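PDB 5FQ8: DUF5012 domain-containing protein from Bacteroides thetaiotaomicron, which is of unknown function but is a lipoprotein found in one assembly with an outer membrane protein, consistent with a role at the bacterial surface. Local coordinates for residues F14-E20 / P36-M42; E23-K29 / T84-N90; D177-T183 / W196-G202. One frame throughout, in Å; residues are numbered along the deposited sequence.

In the fold
Contacts 1 and 2 both belong to the Ig-like domain and interlock along the chain, since their segments alternate: strand 10-19, strand 24-27, strand 38-42 and then strand 78-87. Their centres lie about 23 Å apart, in two different sheets, and they touch where Pro-36 packs on Ile-25. Contact 3 comes later, within a hairpin of the C-terminal domain; its centre is about 40 Å from that of contact 1, on the other side of the chain's centre, and about 27 Å from that of contact 2. The chain is thus elongated: its Ig-like part meets outer membrane protein OMP121 near contact 1 and packs, at contact 2, on strand 120-125 of the C-terminal domain.

Contact 1 (F14-E20 / P36-M42); sequences FVTLERE and PGYYAEM
The ring of Tyr-39 and the carboxylate of Glu-18 lie side by side and point the same way, their planes 40° apart, on one face of an antiparallel beta pair in the Ig-like domain. Glu-18 OE1 approaches the ring obliquely, 3.3 Å from Tyr-39 CD2. At the ring's edge, in its plane, is the carboxylate of Glu-41: Tyr-39 OH donates to Glu-41 OE2 over 2.8 Å, meeting it on the anti side. A chi1 of 173° turns Tyr-39 CG away from its backbone N and sends the phenol along the strand toward Glu-41. Polar, acidic chains suit this outward face, where Thr-16 also makes a weak hydrogen bond to Asn-231 of the OMP121 chain.

Beneath them, Thr-16 with Glu-41 and Glu-18 with Tyr-39 form hydrogen-bonded pairs, each with two N-H...O bonds, such as Thr-16 N to Glu-41 O at 2.8 Å. The other face is largely apolar: Leu-17 CD1 rests 3.7 Å from Ala-40 CB, the small alanine admitting the leucine branch, while Phe-81 and Val-51 continue the packing. Arg-19 and Tyr-38 are the exceptions there, the Tyr-38 ring meeting that of Tyr-69. Gly-37 has backbone angles at which a CB would press against the preceding carbonyl oxygen. Its oxygen, also weakly bonded by Arg-83, accepts the last bond between the segments, Glu-20 N to Gly-37 O at 3.0 Å, the donor 45° out of the carbonyl plane.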
loop_
_atom_site.group_PDB
_atom_site.type_symbol
_atom_site.label_atom_id
_atom_site.label_comp_id
_atom_site.label_asym_id
_atom_site.label_seq_id
_atom_site.Cartn_x
_atom_site.Cartn_y
_atom_site.Cartn_z
ATOM N N PHE G 14 -30.754 14.241 -34.653
ATOM C CA PHE G 14 -31.571 15.414 -34.408
ATOM C C PHE G 14 -31.198 16.559 -35.338
ATOM O O PHE G 14 -30.207 16.516 -36.065
ATOM C CB PHE G 14 -31.432 15.858 -32.960
ATOM C CG PHE G 14 -32.166 14.992 -32.006
ATOM C CD1 PHE G 14 -33.482 14.682 -32.222
ATOM C CD2 PHE G 14 -31.533 14.467 -30.900
ATOM C CE1 PHE G 14 -34.162 13.880 -31.346
ATOM C CE2 PHE G 14 -32.202 13.666 -30.025
ATOM C CZ PHE G 14 -33.520 13.373 -30.243
ATOM N N VAL G 15 -32.023 17.598 -35.301
ATOM C CA VAL G 15 -31.857 18.803 -36.103
ATOM C C VAL G 15 -31.339 19.922 -35.217
ATOM O O VAL G 15 -31.749 20.049 -34.061
ATOM C CB VAL G 15 -33.188 19.207 -36.764
ATOM C CG1 VAL G 15 -33.127 20.635 -37.256
ATOM C CG2 VAL G 15 -33.511 18.273 -37.905
ATOM N N THR G 16 -30.431 20.727 -35.749
ATOM C CA THR G 16 -29.966 21.927 -35.078
ATOM C C THR G 16 -30.584 23.140 -35.753
ATOM O O THR G 16 -30.622 23.212 -36.983
ATOM C CB THR G 16 -28.441 22.001 -35.124
ATOM O OG1 THR G 16 -27.896 21.043 -34.213
ATOM C CG2 THR G 16 -27.953 23.393 -34.757
ATOM N N LEU G 17 -31.087 24.079 -34.955
ATOM C CA LEU G 17 -31.720 25.285 -35.485
ATOM C C LEU G 17 -31.205 26.504 -34.735
ATOM O O LEU G 17 -31.312 26.571 -33.508
ATOM C CB LEU G 17 -33.242 25.197 -35.391
ATOM C CG LEU G 17 -34.012 26.348 -36.032
ATOM C CD1 LEU G 17 -33.637 26.487 -37.479
ATOM C CD2 LEU G 17 -35.498 26.126 -35.912
ATOM N N GLU G 18 -30.658 27.463 -35.479
ATOM C CA GLU G 18 -30.086 28.685 -34.934
ATOM C C GLU G 18 -30.827 29.887 -35.492
ATOM O O GLU G 18 -30.984 30.014 -36.708
ATOM C CB GLU G 18 -28.605 28.812 -35.286
ATOM C CG GLU G 18 -27.753 27.638 -34.888
ATOM C CD GLU G 18 -26.481 27.552 -35.690
ATOM O OE1 GLU G 18 -26.310 28.372 -36.615
ATOM O OE2 GLU G 18 -25.655 26.663 -35.397
ATOM N N ARG G 19 -31.260 30.775 -34.610
ATOM C CA ARG G 19 -31.870 32.025 -35.029
ATOM C C ARG G 19 -30.792 33.057 -35.329
ATOM O O ARG G 19 -29.875 33.251 -34.527
ATOM C CB ARG G 19 -32.802 32.559 -33.948
ATOM C CG ARG G 19 -33.361 33.915 -34.291
ATOM C CD ARG G 19 -34.143 34.522 -33.160
ATOM N NE ARG G 19 -33.307 34.716 -31.986
ATOM C CZ ARG G 19 -33.519 34.125 -30.816
ATOM N NH1 ARG G 19 -34.551 33.308 -30.664
ATOM N NH2 ARG G 19 -32.706 34.364 -29.799
ATOM N N GLU G 20 -30.910 33.721 -36.476
ATOM C CA GLU G 20 -30.048 34.838 -36.840
ATOM C C GLU G 20 -30.861 36.123 -36.768
ATOM O O GLU G 20 -31.810 36.301 -37.534
ATOM C CB GLU G 20 -29.464 34.667 -38.242
ATOM C CG GLU G 20 -28.482 33.534 -38.426
ATOM C CD GLU G 20 -28.060 33.401 -39.871
ATOM O OE1 GLU G 20 -28.560 34.189 -40.700
ATOM O OE2 GLU G 20 -27.234 32.517 -40.180
ATOM N N PRO G 36 -34.896 38.306 -40.726
ATOM C CA PRO G 36 -33.497 38.407 -40.279
ATOM C C PRO G 36 -32.638 37.207 -40.629
ATOM O O PRO G 36 -31.432 37.372 -40.843
ATOM C CB PRO G 36 -33.635 38.571 -38.764
ATOM C CG PRO G 36 -34.991 39.123 -38.565
ATOM C CD PRO G 36 -35.838 38.488 -39.617
ATOM N N GLY G 37 -33.203 36.010 -40.678
ATOM C CA GLY G 37 -32.495 34.825 -41.113
ATOM C C GLY G 37 -32.432 33.755 -40.037
ATOM O O GLY G 37 -32.732 33.978 -38.867
ATOM N N TYR G 38 -32.010 32.576 -40.471
ATOM C CA TYR G 38 -31.887 31.424 -39.586
ATOM C C TYR G 38 -31.066 30.362 -40.301
ATOM O O TYR G 38 -30.933 30.381 -41.527
ATOM C CB TYR G 38 -33.254 30.868 -39.191
ATOM C CG TYR G 38 -34.159 30.666 -40.372
ATOM C CD1 TYR G 38 -34.139 29.487 -41.086
ATOM C CD2 TYR G 38 -35.021 31.666 -40.782
ATOM C CE1 TYR G 38 -34.950 29.310 -42.169
ATOM C CE2 TYR G 38 -35.834 31.496 -41.858
ATOM C CZ TYR G 38 -35.798 30.318 -42.549
ATOM O OH TYR G 38 -36.619 30.151 -43.632
ATOM N N TYR G 39 -30.521 29.435 -39.517
ATOM C CA TYR G 39 -29.728 28.337 -40.051
ATOM C C TYR G 39 -30.156 27.026 -39.412
ATOM O O TYR G 39 -30.294 26.943 -38.190
ATOM C CB TYR G 39 -28.232 28.567 -39.810
ATOM C CG TYR G 39 -27.385 27.383 -40.192
ATOM C CD1 TYR G 39 -27.094 27.117 -41.517
ATOM C CD2 TYR G 39 -26.888 26.525 -39.227
ATOM C CE1 TYR G 39 -26.330 26.034 -41.872
ATOM C CE2 TYR G 39 -26.122 25.440 -39.571
ATOM C CZ TYR G 39 -25.846 25.198 -40.895
ATOM O OH TYR G 39 -25.079 24.113 -41.242
ATOM N N ALA G 40 -30.344 26.002 -40.235
ATOM C CA ALA G 40 -30.768 24.693 -39.754
ATOM C C ALA G 40 -29.857 23.621 -40.326
ATOM O O ALA G 40 -29.620 23.576 -41.535
ATOM C CB ALA G 40 -32.223 24.398 -40.125
ATOM N N GLU G 41 -29.372 22.747 -39.456
ATOM C CA GLU G 41 -28.426 21.710 -39.821
ATOM C C GLU G 41 -28.952 20.358 -39.377
ATOM O O GLU G 41 -29.629 20.244 -38.351
ATOM C CB GLU G 41 -27.066 21.967 -39.173
ATOM C CG GLU G 41 -25.887 21.290 -39.827
ATOM C CD GLU G 41 -24.609 21.554 -39.074
ATOM O OE1 GLU G 41 -24.461 21.029 -37.951
ATOM O OE2 GLU G 41 -23.762 22.307 -39.594
ATOM N N MET G 42 -28.625 19.326 -40.149
ATOM C CA MET G 42 -28.959 17.966 -39.744
ATOM C C MET G 42 -27.884 17.025 -40.253
ATOM O O MET G 42 -27.684 16.906 -41.464
ATOM C CB MET G 42 -30.325 17.550 -40.261
ATOM C CG MET G 42 -30.677 16.141 -39.886
ATOM S SD MET G 42 -32.239 15.646 -40.589
ATOM C CE MET G 42 -31.899 15.722 -42.335
#

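Contact 2 (E23-K29 / T84-N90); sequences EKIVLEK and TVYVADN
Tyr-86 lies alongside Lys-24, both side chains pointing the same way from a parallel strand pair at the edge of the mixed sheet of the Ig-like domain. CG of Tyr-86 is anti to the carbonyl carbon (chi1 -55°), beside the backbone N; this tips the ring back along its strand from its register partner Val-26 toward Lys-24. The lysine methylenes follow the ring, with CB at its edge and CE 4.0 Å from Tyr-86 OH, a place that suits the long aliphatic part of a lysine. Ile-25 O also lies at the ring edge, 3.4 Å from Tyr-86 CD1, while Val-26 CG2 comes in obliquely, 3.9 Å from that same carbon. Val-122 of the C-terminal domain packs against Lys-24, Val-26 and Tyr-86, making this face part of the junction between domains. Replacing Tyr-86 by alanine is likely to lose the contacts the ring makes with Val-26 and Val-122 and to leave the lysine chain without the surface it lies along.

The opposite face carries the branched residues Ile-25, Leu-27, Val-85 and Val-87. Leu-27 and Val-85 cross obliquely, with Leu-27 CD1 4.0 Å from Val-85 CG1; Phe-33 packs on both, and Pro-36 on Ile-25. Backbone bonds alternate as parallel strands require: Ile-25 N gives to Thr-84 O, and Tyr-86 N donates to Ile-25 O over 2.7 Å. The series ends where Ala-88 N reaches Leu-27 O at 3.0 Å, its N-H...O angle bent to 144°.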
loop_
_atom_site.group_PDB
_atom_site.type_symbol
_atom_site.label_atom_id
_atom_site.label_comp_id
_atom_site.label_asym_id
_atom_site.label_seq_id
_atom_site.Cartn_x
_atom_site.Cartn_y
_atom_site.Cartn_z
ATOM N N GLU G 23 -34.656 38.561 -31.381
ATOM C CA GLU G 23 -35.824 37.769 -31.021
ATOM C C GLU G 23 -37.092 38.605 -31.070
ATOM O O GLU G 23 -38.130 38.126 -31.534
ATOM C CB GLU G 23 -35.638 37.173 -29.629
ATOM C CG GLU G 23 -36.829 36.390 -29.138
ATOM C CD GLU G 23 -36.653 35.880 -27.734
ATOM O OE1 GLU G 23 -35.654 36.258 -27.093
ATOM O OE2 GLU G 23 -37.515 35.102 -27.275
ATOM N N LYS G 24 -37.028 39.846 -30.599
ATOM C CA LYS G 24 -38.150 40.768 -30.647
ATOM C C LYS G 24 -37.803 41.925 -31.569
ATOM O O LYS G 24 -36.693 42.463 -31.511
ATOM C CB LYS G 24 -38.503 41.277 -29.246
ATOM C CG LYS G 24 -38.861 40.180 -28.265
ATOM C CD LYS G 24 -39.225 40.742 -26.905
ATOM C CE LYS G 24 -39.848 39.687 -26.000
ATOM N NZ LYS G 24 -38.954 38.520 -25.752
ATOM N N ILE G 25 -38.747 42.294 -32.423
ATOM C CA ILE G 25 -38.551 43.322 -33.434
ATOM C C ILE G 25 -39.739 44.266 -33.394
ATOM O O ILE G 25 -40.889 43.828 -33.278
ATOM C CB ILE G 25 -38.398 42.706 -34.835
ATOM C CG1 ILE G 25 -37.059 41.988 -34.951
ATOM C CG2 ILE G 25 -38.559 43.760 -35.908
ATOM C CD1 ILE G 25 -36.798 41.450 -36.320
ATOM N N VAL G 26 -39.472 45.560 -33.485
ATOM C CA VAL G 26 -40.527 46.559 -33.478
ATOM C C VAL G 26 -40.414 47.376 -34.750
ATOM O O VAL G 26 -39.389 48.023 -34.991
ATOM C CB VAL G 26 -40.458 47.454 -32.236
ATOM C CG1 VAL G 26 -41.482 48.550 -32.343
ATOM C CG2 VAL G 26 -40.702 46.630 -30.993
ATOM N N LEU G 27 -41.463 47.340 -35.560
ATOM C CA LEU G 27 -41.516 48.053 -36.824
ATOM C C LEU G 27 -42.690 49.018 -36.806
ATOM O O LEU G 27 -43.666 48.815 -36.083
ATOM C CB LEU G 27 -41.670 47.093 -38.004
ATOM C CG LEU G 27 -40.758 45.882 -38.157
ATOM C CD1 LEU G 27 -41.343 44.979 -39.210
ATOM C CD2 LEU G 27 -39.378 46.311 -38.558
ATOM N N GLU G 28 -42.596 50.068 -37.610
ATOM C CA GLU G 28 -43.669 51.047 -37.697
ATOM C C GLU G 28 -44.665 50.643 -38.774
ATOM O O GLU G 28 -44.324 49.944 -39.729
ATOM C CB GLU G 28 -43.116 52.444 -37.992
ATOM C CG GLU G 28 -42.117 52.955 -36.965
ATOM C CD GLU G 28 -41.871 54.443 -37.081
ATOM O OE1 GLU G 28 -42.792 55.173 -37.505
ATOM O OE2 GLU G 28 -40.753 54.886 -36.749
ATOM N N LYS G 29 -45.905 51.089 -38.605
ATOM C CA LYS G 29 -46.954 50.744 -39.554
ATOM C C LYS G 29 -46.537 51.144 -40.957
ATOM O O LYS G 29 -46.215 52.306 -41.213
ATOM C CB LYS G 29 -48.260 51.429 -39.172
ATOM C CG LYS G 29 -49.420 51.127 -40.110
ATOM C CD LYS G 29 -50.656 51.931 -39.723
ATOM C CE LYS G 29 -51.835 51.661 -40.640
ATOM N NZ LYS G 29 -52.444 52.925 -41.131
ATOM N N THR G 84 -40.955 37.466 -32.274
ATOM C CA THR G 84 -42.131 38.298 -32.061
ATOM C C THR G 84 -41.936 39.662 -32.706
ATOM O O THR G 84 -40.953 40.348 -32.418
ATOM C CB THR G 84 -42.398 38.474 -30.572
ATOM O OG1 THR G 84 -42.394 37.196 -29.933
ATOM C CG2 THR G 84 -43.736 39.132 -30.370
ATOM N N VAL G 85 -42.878 40.063 -33.552
ATOM C CA VAL G 85 -42.791 41.316 -34.286
ATOM C C VAL G 85 -43.928 42.217 -33.841
ATOM O O VAL G 85 -45.087 41.795 -33.843
ATOM C CB VAL G 85 -42.845 41.084 -35.805
ATOM C CG1 VAL G 85 -42.908 42.398 -36.531
ATOM C CG2 VAL G 85 -41.639 40.310 -36.247
ATOM N N TYR G 86 -43.596 43.454 -33.468
ATOM C CA TYR G 86 -44.555 44.438 -32.988
ATOM C C TYR G 86 -44.683 45.592 -33.975
ATOM O O TYR G 86 -43.707 46.005 -34.605
ATOM C CB TYR G 86 -44.141 44.992 -31.624
ATOM C CG TYR G 86 -43.904 43.963 -30.546
ATOM C CD1 TYR G 86 -42.664 43.356 -30.402
ATOM C CD2 TYR G 86 -44.905 43.626 -29.648
ATOM C CE1 TYR G 86 -42.433 42.428 -29.407
ATOM C CE2 TYR G 86 -44.683 42.699 -28.649
ATOM C CZ TYR G 86 -43.446 42.103 -28.535
ATOM O OH TYR G 86 -43.214 41.181 -27.547
ATOM N N VAL G 87 -45.894 46.133 -34.087
ATOM C CA VAL G 87 -46.214 47.164 -35.070
ATOM C C VAL G 87 -46.741 48.402 -34.354
ATOM O O VAL G 87 -47.634 48.299 -33.506
ATOM C CB VAL G 87 -47.239 46.653 -36.097
ATOM C CG1 VAL G 87 -47.373 47.635 -37.231
ATOM C CG2 VAL G 87 -46.817 45.317 -36.623
ATOM N N ALA G 88 -46.215 49.572 -34.721
ATOM C CA ALA G 88 -46.602 50.828 -34.089
ATOM C C ALA G 88 -47.869 51.391 -34.729
ATOM O O ALA G 88 -48.516 50.748 -35.556
ATOM C CB ALA G 88 -45.453 51.822 -34.158
ATOM N N ASP G 89 -48.237 52.611 -34.349
ATOM C CA ASP G 89 -49.476 53.225 -34.794
ATOM C C ASP G 89 -49.282 54.321 -35.827
ATOM O O ASP G 89 -50.282 54.800 -36.380
ATOM C CB ASP G 89 -50.227 53.810 -33.589
ATOM C CG ASP G 89 -51.619 54.307 -33.942
ATOM O OD1 ASP G 89 -52.556 53.489 -33.935
ATOM O OD2 ASP G 89 -51.768 55.512 -34.227
ATOM N N ASN G 90 -48.033 54.736 -36.080
ATOM C CA ASN G 90 -47.644 55.735 -37.079
ATOM C C ASN G 90 -47.760 57.157 -36.543
ATOM O O ASN G 90 -46.972 58.028 -36.925
ATOM C CB ASN G 90 -48.459 55.598 -38.376
ATOM C CG ASN G 90 -47.592 55.437 -39.594
ATOM O OD1 ASN G 90 -46.392 55.184 -39.491
ATOM N ND2 ASN G 90 -48.196 55.573 -40.765
#

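Contact 3 (D177-T183 / W196-G202); sequences DSMDQMT and WTVAYAG
This is the open end of an antiparallel beta hairpin in the C-terminal domain, where strands 181-188 and 193-200 run side by side and the chain leading into the first meets the chain leaving the second. Thr-183 and Thr-197 form a hydrogen-bonded pair, and Thr-183 O accepts twice, from Thr-197 N at 3.1 Å and from Thr-197 OG1 at 2.7 Å. The hydroxyl stands between the backbone N and the carbonyl carbon of its own residue (chi1 60°), which carries it over the acceptor; it donates from 65° above the carbonyl plane, whereas the N-H comes nearly end-on. A threonine suits the place because its short branch reaches the neighbouring strand.

On the Met-182 and Val-198 side the contact is apolar. Met-182 CE lies obliquely against the indole, 3.4 Å from Trp-196 CB, and the flexible thioether chain also lets CE pass near Val-198. The indole is held by Phe-136, whose O accepts from Trp-196 NE1 and whose ring meets it edge-to-face. Met-179 joins from the loop before the strand and crosses Val-198 at about a right angle, SD 3.6 Å from CG2 of the valine.

Where the strands part, Asp-180 N gives to Ala-199 O at 2.7 Å, and Gly-202 N donates to Asp-180 OD2 over 2.9 Å, on the syn lone pair. Gly-202 has the positive phi that glycine adopts readily. Its N-H gives the carboxylate of Asp-180 a partner, which probably helps hold the chain leaving strand 193-200 beside the start of the hairpin.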
loop_
_atom_site.group_PDB
_atom_site.type_symbol
_atom_site.label_atom_id
_atom_site.label_comp_id
_atom_site.label_asym_id
_atom_site.label_seq_id
_atom_site.Cartn_x
_atom_site.Cartn_y
_atom_site.Cartn_z
ATOM N N ASP G 177 -53.205 38.209 -11.882
ATOM C CA ASP G 177 -52.536 39.084 -10.905
ATOM C C ASP G 177 -52.333 40.428 -11.580
ATOM O O ASP G 177 -52.009 40.483 -12.762
ATOM C CB ASP G 177 -51.174 38.570 -10.437
ATOM C CG ASP G 177 -50.817 39.067 -9.059
ATOM O OD1 ASP G 177 -51.728 39.544 -8.350
ATOM O OD2 ASP G 177 -49.635 38.974 -8.676
ATOM N N SER G 178 -52.500 41.514 -10.830
ATOM C CA SER G 178 -52.268 42.851 -11.354
ATOM C C SER G 178 -51.620 43.697 -10.267
ATOM O O SER G 178 -51.529 43.295 -9.105
ATOM C CB SER G 178 -53.569 43.495 -11.838
ATOM O OG SER G 178 -54.416 42.539 -12.447
ATOM N N MET G 179 -51.170 44.886 -10.654
ATOM C CA MET G 179 -50.484 45.766 -9.725
ATOM C C MET G 179 -51.460 46.377 -8.721
ATOM O O MET G 179 -52.680 46.346 -8.891
ATOM C CB MET G 179 -49.783 46.889 -10.468
ATOM C CG MET G 179 -50.746 47.721 -11.269
ATOM S SD MET G 179 -50.015 49.214 -11.922
ATOM C CE MET G 179 -51.476 49.961 -12.616
ATOM N N ASP G 180 -50.891 46.967 -7.671
ATOM C CA ASP G 180 -51.678 47.672 -6.660
ATOM C C ASP G 180 -51.923 49.117 -7.086
ATOM O O ASP G 180 -53.060 49.506 -7.366
ATOM C CB ASP G 180 -50.978 47.594 -5.300
ATOM C CG ASP G 180 -51.170 46.257 -4.628
ATOM O OD1 ASP G 180 -52.268 45.681 -4.757
ATOM O OD2 ASP G 180 -50.228 45.782 -3.969
ATOM N N GLN G 181 -50.860 49.921 -7.144
ATOM C CA GLN G 181 -50.975 51.332 -7.490
ATOM C C GLN G 181 -49.856 51.716 -8.445
ATOM O O GLN G 181 -48.881 50.984 -8.623
ATOM C CB GLN G 181 -50.925 52.223 -6.246
ATOM C CG GLN G 181 -52.131 52.085 -5.345
ATOM C CD GLN G 181 -51.976 52.846 -4.051
ATOM O OE1 GLN G 181 -50.923 53.424 -3.779
ATOM N NE2 GLN G 181 -53.027 52.852 -3.239
ATOM N N MET G 182 -50.004 52.892 -9.056
ATOM C CA MET G 182 -48.994 53.444 -9.949
ATOM C C MET G 182 -48.757 54.905 -9.606
ATOM O O MET G 182 -49.696 55.707 -9.593
ATOM C CB MET G 182 -49.406 53.310 -11.413
ATOM C CG MET G 182 -48.307 53.702 -12.380
ATOM S SD MET G 182 -48.092 52.528 -13.729
ATOM C CE MET G 182 -46.321 52.391 -13.773
ATOM N N THR G 183 -47.495 55.249 -9.353
ATOM C CA THR G 183 -47.128 56.578 -8.890
ATOM C C THR G 183 -45.783 56.969 -9.484
ATOM O O THR G 183 -45.015 56.116 -9.941
ATOM C CB THR G 183 -47.056 56.637 -7.360
ATOM O OG1 THR G 183 -46.547 55.392 -6.865
ATOM C CG2 THR G 183 -48.428 56.892 -6.764
ATOM N N TRP G 196 -41.173 55.247 -13.806
ATOM C CA TRP G 196 -42.360 54.851 -13.068
ATOM C C TRP G 196 -41.932 54.064 -11.845
ATOM O O TRP G 196 -40.871 53.435 -11.831
ATOM C CB TRP G 196 -43.347 54.046 -13.929
ATOM C CG TRP G 196 -42.880 52.698 -14.433
ATOM C CD1 TRP G 196 -42.746 51.553 -13.709
ATOM C CD2 TRP G 196 -42.545 52.359 -15.781
ATOM N NE1 TRP G 196 -42.322 50.533 -14.514
ATOM C CE2 TRP G 196 -42.186 51.003 -15.792
ATOM C CE3 TRP G 196 -42.493 53.077 -16.974
ATOM C CZ2 TRP G 196 -41.786 50.347 -16.955
ATOM C CZ3 TRP G 196 -42.090 52.430 -18.124
ATOM C CH2 TRP G 196 -41.744 51.079 -18.109
ATOM N N THR G 197 -42.747 54.157 -10.806
ATOM C CA THR G 197 -42.680 53.262 -9.665
ATOM C C THR G 197 -44.023 52.566 -9.582
ATOM O O THR G 197 -45.066 53.216 -9.700
ATOM C CB THR G 197 -42.380 54.004 -8.365
ATOM O OG1 THR G 197 -43.413 54.961 -8.119
ATOM C CG2 THR G 197 -41.044 54.711 -8.446
ATOM N N VAL G 198 -43.995 51.251 -9.415
ATOM C CA VAL G 198 -45.203 50.441 -9.406
ATOM C C VAL G 198 -45.187 49.579 -8.155
ATOM O O VAL G 198 -44.129 49.098 -7.735
ATOM C CB VAL G 198 -45.314 49.594 -10.692
ATOM C CG1 VAL G 198 -44.103 48.696 -10.852
ATOM C CG2 VAL G 198 -46.603 48.800 -10.701
ATOM N N ALA G 199 -46.356 49.415 -7.540
ATOM C CA ALA G 199 -46.507 48.669 -6.299
ATOM C C ALA G 199 -47.220 47.351 -6.575
ATOM O O ALA G 199 -48.258 47.331 -7.248
ATOM C CB ALA G 199 -47.278 49.484 -5.262
ATOM N N TYR G 200 -46.670 46.263 -6.049
ATOM C CA TYR G 200 -47.118 44.914 -6.357
ATOM C C TYR G 200 -47.537 44.187 -5.077
ATOM O O TYR G 200 -47.519 44.750 -3.982
ATOM C CB TYR G 200 -46.019 44.156 -7.107
ATOM C CG TYR G 200 -46.496 42.929 -7.845
ATOM C CD1 TYR G 200 -47.603 42.986 -8.681
ATOM C CD2 TYR G 200 -45.840 41.716 -7.704
ATOM C CE1 TYR G 200 -48.044 41.868 -9.349
ATOM C CE2 TYR G 200 -46.273 40.595 -8.368
ATOM C CZ TYR G 200 -47.373 40.679 -9.193
ATOM O OH TYR G 200 -47.813 39.562 -9.860
ATOM N N ALA G 201 -47.905 42.915 -5.253
ATOM C CA ALA G 201 -48.512 42.018 -4.273
ATOM C C ALA G 201 -48.445 42.463 -2.816
ATOM O O ALA G 201 -47.772 41.833 -1.994
ATOM C CB ALA G 201 -47.883 40.629 -4.392
ATOM N N GLY G 202 -49.148 43.539 -2.483
ATOM C CA GLY G 202 -49.387 43.863 -1.093
ATOM C C GLY G 202 -48.248 44.560 -0.383
ATOM O O GLY G 202 -48.482 45.516 0.358
#